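Ribose 5-phosphate isomerase RpiB (Thermoanaerobacter tengcongensis, PDB 4EGS) probably acts as a protein tyrosine phosphatase through its N-terminal low molecular weight phosphatase domain, the longer natural protein also carrying an RpiB-type sugar isomerase region. Local coordinates at residues A118-F121 against S122-R125. Sequence-based numbering, arbitrary orientation.
Sequences AMAF and SHKR
Phe121 and Lys124 run side by side on the first turn of helix 121-130, which follows strand 115-118 of the parallel sheet in this low molecular weight phosphatase domain. The lysine lays its CD over one face of the phenylalanine ring, 4.2 Å from the centroid and off toward the rim, a CH-pi contact. With CG anti to the backbone N (chi1 171°) and every later torsion extended, the chain runs straight along the ring and brings NZ to 3.6 Å from Phe121 CZ. NZ also makes a salt bridge with Glu143 OE1.

One residue back, the His123 side chain leaves the helix on a different side, its ring coming up to Ala120. Its CG sits beside the backbone N, which brings ND1 to 3.1 Å from Ala120 N; the amide meets the ring at its edge, in plane, but the bond is weak, bent to 129° at the hydrogen. Ala120 CB packs against the same corner of the imidazole, 3.3 Å from ND1, and Ser122 OG stands over the centre of one face. The other ring nitrogen, NE2, is hydrogen-bonded to Thr42 OG1 in the anion-binding loop, close to Arg47 and a bound bicarbonate. Without the imidazole, as with an alanine here, Thr42 OG1 would probably lose this partner and a gap would open beside Ala120, next to the anion pocket.

Ala120 is the N-cap residue, and its carbonyl accepts a helical bond from Lys124 N at 3.2 Å. At the end of strand 115-118, Ala118 CB packs against His123 CB at 3.6 Å. The next bond of the turn, nearly straight, runs from Arg125 N to Phe121 O over 2.9 Å.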
loop_
_atom_site.group_PDB
_atom_site.type_symbol
_atom_site.label_atom_id
_atom_site.label_comp_id
_atom_site.label_asym_id
_atom_site.label_seq_id
_atom_site.Cartn_x
_atom_site.Cartn_y
_atom_site.Cartn_z
ATOM N N ALA A 118 -0.206 -6.123 15.797
ATOM C CA ALA A 118 0.170 -6.329 17.189
ATOM C C ALA A 118 1.541 -6.989 17.285
ATOM O O ALA A 118 1.883 -7.846 16.471
ATOM C CB ALA A 118 -0.875 -7.175 17.895
ATOM N N MET A 119 2.323 -6.585 18.280
ATOM C CA MET A 119 3.647 -7.156 18.492
ATOM C C MET A 119 3.552 -8.616 18.912
ATOM O O MET A 119 4.407 -9.431 18.567
ATOM C CB MET A 119 4.415 -6.360 19.548
ATOM C CG MET A 119 4.748 -4.943 19.127
ATOM S SD MET A 119 5.689 -4.904 17.593
ATOM C CE MET A 119 4.623 -3.887 16.579
ATOM N N ALA A 120 2.502 -8.941 19.661
ATOM C CA ALA A 120 2.314 -10.295 20.165
ATOM C C ALA A 120 0.900 -10.799 19.909
ATOM O O ALA A 120 -0.013 -10.016 19.648
ATOM C CB ALA A 120 2.636 -10.353 21.649
ATOM N N PHE A 121 0.729 -12.114 19.993
ATOM C CA PHE A 121 -0.572 -12.739 19.797
ATOM C C PHE A 121 -1.524 -12.352 20.924
ATOM O O PHE A 121 -2.745 -12.390 20.760
ATOM C CB PHE A 121 -0.422 -14.260 19.731
ATOM C CG PHE A 121 -1.184 -14.897 18.604
ATOM C CD1 PHE A 121 -0.806 -14.682 17.289
ATOM C CD2 PHE A 121 -2.271 -15.717 18.858
ATOM C CE1 PHE A 121 -1.500 -15.267 16.248
ATOM C CE2 PHE A 121 -2.969 -16.307 17.821
ATOM C CZ PHE A 121 -2.583 -16.081 16.515
ATOM N N SER A 122 -0.955 -11.982 22.067
ATOM C CA SER A 122 -1.737 -11.534 23.212
ATOM C C SER A 122 -2.450 -10.226 22.899
ATOM O O SER A 122 -3.638 -10.071 23.184
ATOM C CB SER A 122 -0.836 -11.351 24.434
ATOM O OG SER A 122 0.125 -10.332 24.213
ATOM N N HIS A 123 -1.715 -9.285 22.314
ATOM C CA HIS A 123 -2.278 -7.995 21.942
ATOM C C HIS A 123 -3.332 -8.177 20.857
ATOM O O HIS A 123 -4.366 -7.509 20.864
ATOM C CB HIS A 123 -1.184 -7.047 21.450
ATOM C CG HIS A 123 0.001 -6.957 22.362
ATOM N ND1 HIS A 123 1.270 -7.325 21.971
ATOM C CD2 HIS A 123 0.108 -6.541 23.646
ATOM C CE1 HIS A 123 2.109 -7.138 22.974
ATOM N NE2 HIS A 123 1.429 -6.664 24.002
ATOM N N LYS A 124 -3.062 -9.088 19.927
ATOM C CA LYS A 124 -4.000 -9.392 18.853
ATOM C C LYS A 124 -5.306 -9.953 19.399
ATOM O O LYS A 124 -6.388 -9.476 19.054
ATOM C CB LYS A 124 -3.387 -10.387 17.865
ATOM C CG LYS A 124 -4.379 -10.912 16.839
ATOM C CD LYS A 124 -3.788 -12.038 16.010
ATOM C CE LYS A 124 -4.836 -12.648 15.096
ATOM N NZ LYS A 124 -4.298 -13.804 14.326
ATOM N N ARG A 125 -5.199 -10.966 20.254
ATOM C CA ARG A 125 -6.373 -11.610 20.833
ATOM C C ARG A 125 -7.219 -10.642 21.655
ATOM O O ARG A 125 -8.446 -10.632 21.541
ATOM C CB ARG A 125 -5.977 -12.811 21.694
ATOM C CG ARG A 125 -7.138 -13.363 22.503
ATOM C CD ARG A 125 -6.871 -14.757 23.033
ATOM N NE ARG A 125 -8.108 -15.379 23.494
ATOM C CZ ARG A 125 -8.947 -16.044 22.705
ATOM N NH1 ARG A 125 -8.680 -16.180 21.414
ATOM N NH2 ARG A 125 -10.054 -16.575 23.209
#